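Long-range contacts in acetyltransferase, GNAT family (Enterococcus faecalis, PDB 1U6M), which probably transfers an acyl group, most likely acetyl from acetyl-CoA as in other members of the GNAT family, to an acceptor that is not known: residues Leu18-Leu23 / Gln38-Leu43; Thr51-Tyr56 / Phe103-Thr108; Ile71-Pro76 / Leu115-Val120. One frame throughout, in Å; residues are numbered along the deposited sequence.

Interaction 1: Leu18-Leu23 / Gln38-Leu43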
ATOM      1  N   LEU A  18      -6.170   6.016  -6.485  1.00 23.42           N
ATOM      2  CA  LEU A  18      -6.189   5.730  -5.083  1.00 22.48           C
ATOM      3  C   LEU A  18      -4.856   6.130  -4.433  1.00 22.50           C
ATOM      4  O   LEU A  18      -4.849   6.726  -3.352  1.00 21.81           O
ATOM      5  CB  LEU A  18      -6.542   4.249  -4.851  1.00 22.14           C
ATOM      6  CG  LEU A  18      -7.982   3.836  -5.157  1.00 22.69           C
ATOM      7  CD1 LEU A  18      -8.121   2.313  -5.127  1.00 23.17           C
ATOM      8  CD2 LEU A  18      -8.951   4.536  -4.171  1.00 22.35           C
ATOM      9  N   VAL A  19      -3.742   5.786  -5.085  1.00 22.91           N
ATOM     10  CA  VAL A  19      -2.382   6.189  -4.637  1.00 23.58           C
ATOM     11  C   VAL A  19      -2.188   7.718  -4.595  1.00 25.34           C
ATOM     12  O   VAL A  19      -1.635   8.242  -3.639  1.00 26.57           O
ATOM     13  CB  VAL A  19      -1.236   5.513  -5.487  1.00 22.82           C
ATOM     14  CG1 VAL A  19       0.104   6.000  -5.065  1.00 21.76           C
ATOM     15  CG2 VAL A  19      -1.281   4.019  -5.288  1.00 21.78           C
ATOM     16  N   LEU A  20      -2.650   8.435  -5.612  1.00 26.88           N
ATOM     17  CA  LEU A  20      -2.637   9.896  -5.558  1.00 27.50           C
ATOM     18  C   LEU A  20      -3.126  10.417  -4.235  1.00 28.50           C
ATOM     19  O   LEU A  20      -2.601  11.428  -3.753  1.00 29.54           O
ATOM     20  CB  LEU A  20      -3.503  10.499  -6.642  1.00 27.33           C
ATOM     21  CG  LEU A  20      -3.053  11.795  -7.329  1.00 28.95           C
ATOM     22  CD1 LEU A  20      -4.280  12.551  -7.856  1.00 29.04           C
ATOM     23  CD2 LEU A  20      -2.207  12.681  -6.494  1.00 27.44           C
ATOM     24  N   VAL A  21      -4.160   9.787  -3.659  1.00 28.49           N
ATOM     25  CA  VAL A  21      -4.728  10.292  -2.399  1.00 28.11           C
ATOM     26  C   VAL A  21      -3.684  10.278  -1.290  1.00 28.90           C
ATOM     27  O   VAL A  21      -3.497  11.275  -0.595  1.00 28.53           O
ATOM     28  CB  VAL A  21      -6.047   9.544  -1.944  1.00 27.82           C
ATOM     29  CG1 VAL A  21      -6.463   9.970  -0.553  1.00 24.81           C
ATOM     30  CG2 VAL A  21      -7.168   9.829  -2.888  1.00 27.67           C
ATOM     31  N   ILE A  22      -3.036   9.122  -1.119  1.00 30.31           N
ATOM     32  CA  ILE A  22      -1.874   8.925  -0.234  1.00 30.49           C
ATOM     33  C   ILE A  22      -0.745   9.964  -0.421  1.00 32.16           C
ATOM     34  O   ILE A  22      -0.245  10.482   0.578  1.00 32.30           O
ATOM     35  CB  ILE A  22      -1.301   7.490  -0.438  1.00 30.15           C
ATOM     36  CG1 ILE A  22      -2.341   6.445  -0.004  1.00 28.19           C
ATOM     37  CG2 ILE A  22       0.012   7.273   0.327  1.00 29.13           C
ATOM     38  CD1 ILE A  22      -2.105   5.126  -0.575  1.00 22.80           C
ATOM     39  N   LEU A  23      -0.330  10.217  -1.673  1.00 33.34           N
ATOM     40  CA  LEU A  23       0.741  11.178  -1.989  1.00 36.64           C
ATOM     41  C   LEU A  23       0.081  12.510  -1.719  1.00 39.44           C
ATOM     42  O   LEU A  23      -1.119  12.640  -1.892  1.00 41.34           O
ATOM     43  CB  LEU A  23       1.195  11.082  -3.460  1.00 34.95           C
ATOM     44  CG  LEU A  23       1.638   9.728  -4.039  1.00 33.37           C
ATOM     45  CD1 LEU A  23       2.213   9.912  -5.371  1.00 32.41           C
ATOM     46  CD2 LEU A  23       2.622   8.962  -3.140  1.00 30.82           C
ATOM     47  N   GLN A  38      -1.093  14.161 -14.816  1.00 43.64           N
ATOM     48  CA  GLN A  38       0.229  13.610 -15.217  1.00 40.90           C
ATOM     49  C   GLN A  38       0.739  12.677 -14.140  1.00 34.97           C
ATOM     50  O   GLN A  38       1.325  11.680 -14.462  1.00 32.05           O
ATOM     51  CB  GLN A  38       1.324  14.676 -15.509  1.00 41.44           C
ATOM     52  CG  GLN A  38       0.940  15.785 -16.491  1.00 45.98           C
ATOM     53  CD  GLN A  38       1.945  16.980 -16.546  1.00 46.35           C
ATOM     54  OE1 GLN A  38       2.386  17.574 -15.503  1.00 51.02           O
ATOM     55  NE2 GLN A  38       2.266  17.361 -17.774  1.00 48.79           N
ATOM     56  N   MET A  39       0.536  13.038 -12.877  1.00 31.14           N
ATOM     57  CA  MET A  39       0.897  12.150 -11.782  1.00 30.70           C
ATOM     58  C   MET A  39       0.150  10.795 -11.881  1.00 29.38           C
ATOM     59  O   MET A  39       0.758   9.754 -11.697  1.00 29.12           O
ATOM     60  CB  MET A  39       0.794  12.783 -10.380  1.00 29.98           C
ATOM     61  CG  MET A  39       1.534  11.933  -9.262  1.00 31.80           C
ATOM     62  SD  MET A  39       3.403  11.842  -9.303  1.00 32.88           S
ATOM     63  CE  MET A  39       3.584  13.546  -9.103  1.00 34.88           C
ATOM     64  N   ILE A  40      -1.138  10.820 -12.225  1.00 28.71           N
ATOM     65  CA  ILE A  40      -1.934   9.609 -12.376  1.00 28.19           C
ATOM     66  C   ILE A  40      -1.353   8.760 -13.497  1.00 27.75           C
ATOM     67  O   ILE A  40      -1.121   7.556 -13.284  1.00 28.20           O
ATOM     68  CB  ILE A  40      -3.442   9.951 -12.505  1.00 28.42           C
ATOM     69  CG1 ILE A  40      -3.945  10.472 -11.149  1.00 30.65           C
ATOM     70  CG2 ILE A  40      -4.258   8.756 -12.997  1.00 27.95           C
ATOM     71  CD1 ILE A  40      -5.407  10.918 -11.108  1.00 30.23           C
ATOM     72  N   ASP A  41      -1.029   9.361 -14.642  1.00 27.04           N
ATOM     73  CA  ASP A  41      -0.395   8.625 -15.748  1.00 28.21           C
ATOM     74  C   ASP A  41       0.956   7.967 -15.403  1.00 26.70           C
ATOM     75  O   ASP A  41       1.255   6.853 -15.823  1.00 27.07           O
ATOM     76  CB  ASP A  41      -0.245   9.542 -16.994  1.00 30.60           C
ATOM     77  CG  ASP A  41      -1.622   9.786 -17.739  1.00 38.12           C
ATOM     78  OD1 ASP A  41      -2.579  10.318 -17.136  1.00 45.60           O
ATOM     79  OD2 ASP A  41      -1.769   9.446 -18.927  1.00 44.30           O
ATOM     80  N   LEU A  42       1.762   8.655 -14.602  1.00 24.59           N
ATOM     81  CA  LEU A  42       3.076   8.192 -14.214  1.00 22.67           C
ATOM     82  C   LEU A  42       2.920   6.990 -13.268  1.00 21.19           C
ATOM     83  O   LEU A  42       3.509   5.952 -13.494  1.00 19.83           O
ATOM     84  CB  LEU A  42       3.814   9.348 -13.504  1.00 21.77           C
ATOM     85  CG  LEU A  42       4.296  10.529 -14.386  1.00 22.22           C
ATOM     86  CD1 LEU A  42       4.809  11.753 -13.517  1.00 22.17           C
ATOM     87  CD2 LEU A  42       5.362  10.128 -15.425  1.00 18.93           C
ATOM     88  N   LEU A  43       2.153   7.169 -12.194  1.00 20.94           N
ATOM     89  CA  LEU A  43       1.757   6.088 -11.296  1.00 21.28           C
ATOM     90  C   LEU A  43       1.231   4.882 -12.049  1.00 21.55           C
ATOM     91  O   LEU A  43       1.730   3.766 -11.810  1.00 22.77           O
ATOM     92  CB  LEU A  43       0.704   6.609 -10.297  1.00 21.09           C
ATOM     93  CG  LEU A  43       1.245   7.638  -9.303  1.00 20.68           C
ATOM     94  CD1 LEU A  43       0.113   8.388  -8.496  1.00 15.57           C
ATOM     95  CD2 LEU A  43       2.315   6.953  -8.339  1.00 20.53           C
TER
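Leu43 is the side chain to follow here. Its CB points toward helix 12-25, and CG sits anti to the carbonyl carbon (chi1 -67°), so the leucine fork opens onto the flank of that helix. CD1 comes down against the backbone, 4.0 Å from Leu20 N, and also meets Leu23 CD1 at 4.1 Å. CD2 takes the other side of the fork and lies 4.1 Å from Val19 CG1, the two side chains crossing obliquely, whereas Leu23 reaches Leu43 tip to tip. The helices concerned, 12-25 and 36-47, are the first two of the GNAT fold and follow each other directly after its first strand; their short segments cross at 116° with axes 10.0 Å apart, and the side chains that meet between them are all apolar. A turn back along 36-47, Ile40 uses its long branch: CD1 is 3.8 Å from Leu20 CD1, the two chains meeting at about a right angle. Leu20 CG adds a contact of 4.1 Å to Ile40 CG1. Met39 is a looser neighbour, its CG 4.4 Å from Leu23 CD1. Beyond the helices, Tyr54 packs on Val19 and Phe103 on Leu23.

Interaction 2: Thr51-Tyr56 / Phe103-Thr108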
ATOM      1  N   THR A  51       7.660  -5.600  -9.673  1.00 25.85           N
ATOM      2  CA  THR A  51       8.335  -5.240  -8.419  1.00 24.93           C
ATOM      3  C   THR A  51       7.940  -3.871  -7.833  1.00 23.34           C
ATOM      4  O   THR A  51       8.328  -3.540  -6.702  1.00 24.45           O
ATOM      5  CB  THR A  51       9.893  -5.251  -8.554  1.00 25.50           C
ATOM      6  OG1 THR A  51      10.321  -4.161  -9.352  1.00 27.35           O
ATOM      7  CG2 THR A  51      10.437  -6.550  -9.209  1.00 27.62           C
ATOM      8  N   TYR A  52       7.172  -3.074  -8.555  1.00 20.59           N
ATOM      9  CA  TYR A  52       6.780  -1.761  -8.015  1.00 18.95           C
ATOM     10  C   TYR A  52       5.940  -1.896  -6.716  1.00 18.82           C
ATOM     11  O   TYR A  52       5.127  -2.834  -6.584  1.00 18.43           O
ATOM     12  CB  TYR A  52       6.044  -0.935  -9.083  1.00 17.74           C
ATOM     13  CG  TYR A  52       5.662   0.437  -8.597  1.00 17.40           C
ATOM     14  CD1 TYR A  52       6.636   1.280  -8.015  1.00 15.91           C
ATOM     15  CD2 TYR A  52       4.337   0.924  -8.742  1.00 16.63           C
ATOM     16  CE1 TYR A  52       6.298   2.535  -7.517  1.00 14.39           C
ATOM     17  CE2 TYR A  52       3.992   2.216  -8.244  1.00 17.37           C
ATOM     18  CZ  TYR A  52       5.004   3.003  -7.644  1.00 16.59           C
ATOM     19  OH  TYR A  52       4.718   4.263  -7.148  1.00 18.47           O
ATOM     20  N   ARG A  53       6.165  -0.977  -5.771  1.00 18.29           N
ATOM     21  CA  ARG A  53       5.359  -0.821  -4.565  1.00 18.01           C
ATOM     22  C   ARG A  53       3.852  -1.082  -4.811  1.00 18.36           C
ATOM     23  O   ARG A  53       3.209  -1.865  -4.098  1.00 17.56           O
ATOM     24  CB  ARG A  53       5.556   0.564  -3.993  1.00 17.07           C
ATOM     25  CG  ARG A  53       4.869   0.741  -2.631  1.00 19.18           C
ATOM     26  CD  ARG A  53       5.050   2.199  -2.151  1.00 20.93           C
ATOM     27  NE  ARG A  53       6.449   2.469  -1.775  1.00 19.71           N
ATOM     28  CZ  ARG A  53       6.923   2.329  -0.528  1.00 21.90           C
ATOM     29  NH1 ARG A  53       6.144   1.926   0.465  1.00 19.81           N
ATOM     30  NH2 ARG A  53       8.195   2.574  -0.260  1.00 23.36           N
ATOM     31  N   TYR A  54       3.317  -0.448  -5.843  1.00 18.68           N
ATOM     32  CA  TYR A  54       1.936  -0.584  -6.213  1.00 19.34           C
ATOM     33  C   TYR A  54       1.802  -1.309  -7.508  1.00 20.22           C
ATOM     34  O   TYR A  54       0.889  -1.009  -8.256  1.00 20.58           O
ATOM     35  CB  TYR A  54       1.275   0.824  -6.333  1.00 19.37           C
ATOM     36  CG  TYR A  54       1.399   1.615  -5.050  1.00 19.75           C
ATOM     37  CD1 TYR A  54       0.770   1.194  -3.871  1.00 20.86           C
ATOM     38  CD2 TYR A  54       2.137   2.785  -4.990  1.00 20.87           C
ATOM     39  CE1 TYR A  54       0.889   1.942  -2.654  1.00 17.59           C
ATOM     40  CE2 TYR A  54       2.265   3.501  -3.767  1.00 21.34           C
ATOM     41  CZ  TYR A  54       1.637   3.059  -2.636  1.00 18.56           C
ATOM     42  OH  TYR A  54       1.749   3.767  -1.461  1.00 23.92           O
ATOM     43  N   GLY A  55       2.722  -2.229  -7.809  1.00 21.43           N
ATOM     44  CA  GLY A  55       2.589  -3.091  -8.966  1.00 22.27           C
ATOM     45  C   GLY A  55       1.315  -3.897  -8.820  1.00 23.34           C
ATOM     46  O   GLY A  55       0.993  -4.310  -7.705  1.00 23.13           O
ATOM     47  N   TYR A  56       0.584  -4.143  -9.911  1.00 24.35           N
ATOM     48  CA  TYR A  56      -0.647  -4.963  -9.791  1.00 26.01           C
ATOM     49  C   TYR A  56      -0.422  -6.308  -9.105  1.00 26.01           C
ATOM     50  O   TYR A  56      -1.244  -6.765  -8.364  1.00 26.51           O
ATOM     51  CB  TYR A  56      -1.436  -5.100 -11.097  1.00 27.11           C
ATOM     52  CG  TYR A  56      -0.765  -5.978 -12.113  1.00 27.03           C
ATOM     53  CD1 TYR A  56      -0.991  -7.344 -12.134  1.00 26.52           C
ATOM     54  CD2 TYR A  56       0.052  -5.426 -13.094  1.00 28.97           C
ATOM     55  CE1 TYR A  56      -0.385  -8.157 -13.078  1.00 30.24           C
ATOM     56  CE2 TYR A  56       0.691  -6.226 -14.042  1.00 29.81           C
ATOM     57  CZ  TYR A  56       0.468  -7.591 -14.029  1.00 29.54           C
ATOM     58  OH  TYR A  56       1.101  -8.413 -14.967  1.00 31.55           O
ATOM     59  N   PHE A 103       8.983   7.691  -0.522  1.00 30.48           N
ATOM     60  CA  PHE A 103       8.902   7.193   0.878  1.00 33.12           C
ATOM     61  C   PHE A 103      10.250   6.898   1.482  1.00 33.88           C
ATOM     62  O   PHE A 103      11.151   6.375   0.829  1.00 31.91           O
ATOM     63  CB  PHE A 103       8.040   5.923   0.953  1.00 34.01           C
ATOM     64  CG  PHE A 103       6.760   6.015   0.183  1.00 37.17           C
ATOM     65  CD1 PHE A 103       6.753   5.835  -1.198  1.00 38.57           C
ATOM     66  CD2 PHE A 103       5.559   6.257   0.833  1.00 39.27           C
ATOM     67  CE1 PHE A 103       5.586   5.915  -1.920  1.00 38.44           C
ATOM     68  CE2 PHE A 103       4.372   6.309   0.104  1.00 39.62           C
ATOM     69  CZ  PHE A 103       4.396   6.155  -1.275  1.00 38.01           C
ATOM     70  N   ILE A 104      10.361   7.173   2.759  1.00 37.91           N
ATOM     71  CA  ILE A 104      11.449   6.608   3.553  1.00 43.17           C
ATOM     72  C   ILE A 104      11.167   5.113   3.783  1.00 47.26           C
ATOM     73  O   ILE A 104      10.085   4.737   4.207  1.00 47.46           O
ATOM     74  CB  ILE A 104      11.703   7.431   4.823  1.00 43.25           C
ATOM     75  CG1 ILE A 104      11.809   8.928   4.438  1.00 43.89           C
ATOM     76  CG2 ILE A 104      12.995   6.990   5.490  1.00 43.56           C
ATOM     77  CD1 ILE A 104      12.134   9.853   5.591  1.00 47.33           C
ATOM     78  N   GLU A 105      12.120   4.270   3.385  1.00 53.04           N
ATOM     79  CA  GLU A 105      11.926   2.808   3.243  1.00 57.97           C
ATOM     80  C   GLU A 105      12.410   2.064   4.508  1.00 61.19           C
ATOM     81  O   GLU A 105      13.231   1.132   4.441  1.00 61.00           O
ATOM     82  CB  GLU A 105      12.627   2.264   1.963  1.00 57.76           C
ATOM     83  CG  GLU A 105      12.045   2.718   0.595  1.00 57.54           C
ATOM     84  CD  GLU A 105      12.943   2.333  -0.609  1.00 57.93           C
ATOM     85  OE1 GLU A 105      14.191   2.270  -0.421  1.00 56.19           O
ATOM     86  OE2 GLU A 105      12.413   2.098  -1.744  1.00 56.30           O
ATOM     87  N   GLU A 106      11.900   2.494   5.663  1.00 64.00           N
ATOM     88  CA  GLU A 106      12.383   1.941   6.928  1.00 66.63           C
ATOM     89  C   GLU A 106      11.269   1.421   7.869  1.00 62.14           C
ATOM     90  O   GLU A 106      11.342   1.594   9.091  1.00 62.86           O
ATOM     91  CB  GLU A 106      13.305   2.961   7.615  1.00 67.93           C
ATOM     92  CG  GLU A 106      14.674   3.161   6.884  1.00 71.85           C
ATOM     93  CD  GLU A 106      15.379   4.480   7.247  1.00 72.16           C
ATOM     94  OE1 GLU A 106      14.762   5.367   7.883  1.00 74.38           O
ATOM     95  OE2 GLU A 106      16.564   4.628   6.878  1.00 77.85           O
ATOM     96  N   GLU A 107      10.266   0.751   7.303  1.00 55.54           N
ATOM     97  CA  GLU A 107       9.062   0.495   8.061  1.00 49.04           C
ATOM     98  C   GLU A 107       8.734  -0.984   8.351  1.00 45.10           C
ATOM     99  O   GLU A 107       7.871  -1.278   9.162  1.00 43.05           O
ATOM    100  CB  GLU A 107       7.884   1.269   7.453  1.00 49.01           C
ATOM    101  CG  GLU A 107       7.600   1.038   5.993  1.00 47.83           C
ATOM    102  CD  GLU A 107       6.632   2.078   5.418  1.00 48.25           C
ATOM    103  OE1 GLU A 107       5.807   1.791   4.526  1.00 47.62           O
ATOM    104  OE2 GLU A 107       6.710   3.219   5.862  1.00 49.96           O
ATOM    105  N   THR A 108       9.450  -1.896   7.703  1.00 41.49           N
ATOM    106  CA  THR A 108       9.214  -3.330   7.857  1.00 39.29           C
ATOM    107  C   THR A 108      10.126  -3.994   8.888  1.00 37.80           C
ATOM    108  O   THR A 108      11.153  -3.434   9.235  1.00 37.18           O
ATOM    109  CB  THR A 108       9.293  -4.102   6.510  1.00 38.85           C
ATOM    110  OG1 THR A 108      10.672  -4.283   6.126  1.00 40.15           O
ATOM    111  CG2 THR A 108       8.526  -3.383   5.423  1.00 35.38           C
TER
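Two loops of the GNAT fold meet here, the one between helix 36-47 and strand 59-64 and the one leading into strand 112-120. The first makes a type I beta turn from Tyr52 to Gly55, closed by Gly55 N to Tyr52 O at 2.8 Å, and sends Arg53 toward the second. Arg53 leaves with CG anti to its backbone N, then bends at chi3 (-70°), which lays the guanidinium over one face of Phe103. This is a stacked cation-pi contact: CZ of Arg53 is 4.0 Å from the centroid of the Phe103 ring, and the planes are 28° apart. Arg53 NE comes to 3.4 Å from Phe103 CD1, while the CD methylene of Arg53 adds an off-centre CH-pi contact to the same ring. At the guanidinium edge, in its plane, stands Glu105 CG, 3.9 Å from Arg53 NH2. Salt bridges from NH1 to Asp116 and from NE to Asp84, with the stack, should hold the guanidinium's rotation. Glu107 approaches tip to tip, its carboxylate nearly perpendicular to the guanidinium, but OE1 stops 4.1 Å from Arg53 NH1, beyond a salt bridge. Tyr54 also reaches Phe103 tip to tip, with its OH 3.6 Å from Phe103 CZ.

Interaction 3: Ile71-Pro76 / Leu115-Val120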
ATOM      1  N   ILE A  71      -8.222  -1.268  -2.402  1.00 17.34           N
ATOM      2  CA  ILE A  71      -7.081  -2.117  -2.677  1.00 14.74           C
ATOM      3  C   ILE A  71      -6.330  -2.374  -1.361  1.00 14.61           C
ATOM      4  O   ILE A  71      -6.329  -1.542  -0.470  1.00 14.35           O
ATOM      5  CB  ILE A  71      -6.136  -1.461  -3.737  1.00 15.29           C
ATOM      6  CG1 ILE A  71      -5.481  -0.148  -3.225  1.00 12.97           C
ATOM      7  CG2 ILE A  71      -6.862  -1.332  -5.101  1.00 13.69           C
ATOM      8  CD1 ILE A  71      -4.577   0.541  -4.284  1.00 13.02           C
ATOM      9  N   ALA A  72      -5.714  -3.537  -1.254  1.00 13.99           N
ATOM     10  CA  ALA A  72      -4.826  -3.879  -0.161  1.00 14.54           C
ATOM     11  C   ALA A  72      -3.523  -4.140  -0.859  1.00 16.36           C
ATOM     12  O   ALA A  72      -3.481  -4.931  -1.830  1.00 18.35           O
ATOM     13  CB  ALA A  72      -5.279  -5.147   0.523  1.00 11.97           C
ATOM     14  N   VAL A  73      -2.468  -3.499  -0.376  1.00 17.51           N
ATOM     15  CA  VAL A  73      -1.117  -3.516  -0.983  1.00 18.33           C
ATOM     16  C   VAL A  73      -0.044  -3.913   0.059  1.00 19.12           C
ATOM     17  O   VAL A  73      -0.042  -3.366   1.177  1.00 20.55           O
ATOM     18  CB  VAL A  73      -0.675  -2.110  -1.496  1.00 17.83           C
ATOM     19  CG1 VAL A  73       0.676  -2.268  -2.325  1.00 16.65           C
ATOM     20  CG2 VAL A  73      -1.780  -1.495  -2.319  1.00 14.96           C
ATOM     21  N   GLY A  74       0.830  -4.857  -0.304  1.00 18.21           N
ATOM     22  CA  GLY A  74       1.860  -5.317   0.597  1.00 17.64           C
ATOM     23  C   GLY A  74       2.896  -6.188  -0.125  1.00 18.15           C
ATOM     24  O   GLY A  74       2.724  -6.519  -1.322  1.00 16.79           O
ATOM     25  N   TYR A  75       3.947  -6.595   0.611  1.00 17.31           N
ATOM     26  CA  TYR A  75       5.101  -7.234  -0.017  1.00 17.92           C
ATOM     27  C   TYR A  75       5.897  -7.924   1.077  1.00 18.63           C
ATOM     28  O   TYR A  75       5.838  -7.484   2.263  1.00 18.78           O
ATOM     29  CB  TYR A  75       6.002  -6.195  -0.790  1.00 18.72           C
ATOM     30  CG  TYR A  75       6.089  -4.835  -0.105  1.00 18.01           C
ATOM     31  CD1 TYR A  75       6.977  -4.622   0.970  1.00 18.79           C
ATOM     32  CD2 TYR A  75       5.262  -3.767  -0.515  1.00 18.16           C
ATOM     33  CE1 TYR A  75       7.003  -3.365   1.663  1.00 18.93           C
ATOM     34  CE2 TYR A  75       5.295  -2.515   0.165  1.00 18.16           C
ATOM     35  CZ  TYR A  75       6.159  -2.338   1.236  1.00 19.19           C
ATOM     36  OH  TYR A  75       6.180  -1.114   1.905  1.00 24.72           O
ATOM     37  N   PRO A  76       6.671  -8.978   0.703  1.00 19.09           N
ATOM     38  CA  PRO A  76       7.733  -9.504   1.644  1.00 19.71           C
ATOM     39  C   PRO A  76       8.610  -8.379   2.132  1.00 20.78           C
ATOM     40  O   PRO A  76       8.969  -7.557   1.347  1.00 22.21           O
ATOM     41  CB  PRO A  76       8.545 -10.458   0.790  1.00 18.66           C
ATOM     42  CG  PRO A  76       7.453 -10.979  -0.297  1.00 19.92           C
ATOM     43  CD  PRO A  76       6.560  -9.751  -0.561  1.00 18.66           C
ATOM     44  N   LEU A 115       2.062  -5.209   5.263  1.00 20.93           N
ATOM     45  CA  LEU A 115       0.913  -4.491   4.726  1.00 20.90           C
ATOM     46  C   LEU A 115       1.263  -3.024   4.620  1.00 21.06           C
ATOM     47  O   LEU A 115       1.339  -2.329   5.607  1.00 21.50           O
ATOM     48  CB  LEU A 115      -0.352  -4.695   5.568  1.00 20.69           C
ATOM     49  CG  LEU A 115      -1.588  -3.791   5.273  1.00 20.93           C
ATOM     50  CD1 LEU A 115      -2.051  -3.983   3.884  1.00 18.38           C
ATOM     51  CD2 LEU A 115      -2.774  -4.008   6.325  1.00 20.80           C
ATOM     52  N   ASP A 116       1.455  -2.565   3.388  1.00 21.45           N
ATOM     53  CA  ASP A 116       1.782  -1.186   3.075  1.00 21.28           C
ATOM     54  C   ASP A 116       0.541  -0.273   3.193  1.00 21.15           C
ATOM     55  O   ASP A 116       0.565   0.740   3.853  1.00 19.31           O
ATOM     56  CB  ASP A 116       2.307  -1.157   1.636  1.00 22.01           C
ATOM     57  CG  ASP A 116       2.853   0.191   1.245  1.00 26.78           C
ATOM     58  OD1 ASP A 116       4.048   0.285   0.915  1.00 32.89           O
ATOM     59  OD2 ASP A 116       2.114   1.179   1.283  1.00 31.29           O
ATOM     60  N   THR A 117      -0.556  -0.647   2.511  1.00 20.53           N
ATOM     61  CA  THR A 117      -1.720   0.161   2.563  1.00 19.94           C
ATOM     62  C   THR A 117      -3.029  -0.563   2.286  1.00 19.21           C
ATOM     63  O   THR A 117      -3.096  -1.464   1.459  1.00 17.88           O
ATOM     64  CB  THR A 117      -1.585   1.467   1.706  1.00 20.70           C
ATOM     65  OG1 THR A 117      -2.657   2.324   2.140  1.00 27.17           O
ATOM     66  CG2 THR A 117      -1.887   1.268   0.271  1.00 18.98           C
ATOM     67  N   ILE A 118      -4.082  -0.156   2.993  1.00 19.88           N
ATOM     68  CA  ILE A 118      -5.459  -0.505   2.580  1.00 20.73           C
ATOM     69  C   ILE A 118      -6.146   0.807   2.246  1.00 21.27           C
ATOM     70  O   ILE A 118      -6.197   1.706   3.083  1.00 21.53           O
ATOM     71  CB  ILE A 118      -6.258  -1.300   3.687  1.00 21.66           C
ATOM     72  CG1 ILE A 118      -5.730  -2.749   3.790  1.00 21.80           C
ATOM     73  CG2 ILE A 118      -7.760  -1.235   3.382  1.00 18.43           C
ATOM     74  CD1 ILE A 118      -6.076  -3.438   5.039  1.00 23.81           C
ATOM     75  N   SER A 119      -6.611   0.941   1.015  1.00 21.70           N
ATOM     76  CA  SER A 119      -7.204   2.172   0.516  1.00 23.46           C
ATOM     77  C   SER A 119      -8.568   1.911  -0.026  1.00 22.35           C
ATOM     78  O   SER A 119      -8.712   1.072  -0.879  1.00 22.84           O
ATOM     79  CB  SER A 119      -6.419   2.736  -0.654  1.00 23.70           C
ATOM     80  OG  SER A 119      -5.296   3.354  -0.099  1.00 32.20           O
ATOM     81  N   VAL A 120      -9.544   2.686   0.434  1.00 22.00           N
ATOM     82  CA  VAL A 120     -10.911   2.572  -0.047  1.00 22.55           C
ATOM     83  C   VAL A 120     -11.258   3.841  -0.779  1.00 23.02           C
ATOM     84  O   VAL A 120     -11.070   4.939  -0.216  1.00 23.91           O
ATOM     85  CB  VAL A 120     -11.911   2.424   1.146  1.00 21.69           C
ATOM     86  CG1 VAL A 120     -13.355   2.236   0.607  1.00 18.45           C
ATOM     87  CG2 VAL A 120     -11.453   1.250   1.992  1.00 21.76           C
TER
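Val73 O is gripped by two backbone N-H groups of neighbouring residues. Thr117 N donates at 3.1 Å, fairly straight (163°) and in the carbonyl plane on a lone pair; Asp116 N comes closer, 2.8 Å from Val73 O, but along a more bent path (131°). Two residues thus face one, a classic beta bulge, and the register slips by one between Val73 and Gly74. On the regular side the antiparallel ladder runs on: Val73 N bonds Thr117 O at 2.8 Å, and Ile71 and Ser119 form a hydrogen-bonded pair, with Ile71 N 2.8 Å from Ser119 O. Val73 and Thr117 lie side by side, their CG2 methyls 3.8 Å apart, on the face packed by Ile22 of helix 12-25. On the opposite face Ala72 CB touches Ile118 CG1, and Leu137 covers Ala72 and Leu115.

The bulge also turns Asp116 toward strand 67-76. Tyr75 OH donates to Asp116 OD1 at 2.7 Å, the oxygen lying at the edge of the tyrosine ring, and the Arg53 salt bridge ends on the same oxygen; both would be expected to stabilise the carboxylate's negative charge. A bulge in strand 112-120 is a hallmark of the GNAT fold; in relatives it goes with the splaying of the two central parallel strands that admits acetyl-CoA, consistent with a similar site between 112-120 and 148-154 here.

Interaction 1 closes first along the chain; interactions 2 and 3 then interleave, strand 67-76 coming between the two loops of interaction 2. Interaction 3 lies at the middle of the sheet, about 3 Å from the chain centre, with the centre of interaction 2 about 10 Å from it and that of interaction 1 about 15 Å away. Helix 12-25 covers one sheet face: Ile22 CD1 is 3.7 Å from Ser119 OG, and Leu18 packs on Ile71. Toward the loops, Leu43 CD2 meets Tyr52 OH at 3.8 Å. The Arg53-Asp116 salt bridge joins interactions 2 and 3, so helices, loops and bulged strand form one GNAT domain, probably built around an acetyl-CoA site as in relatives.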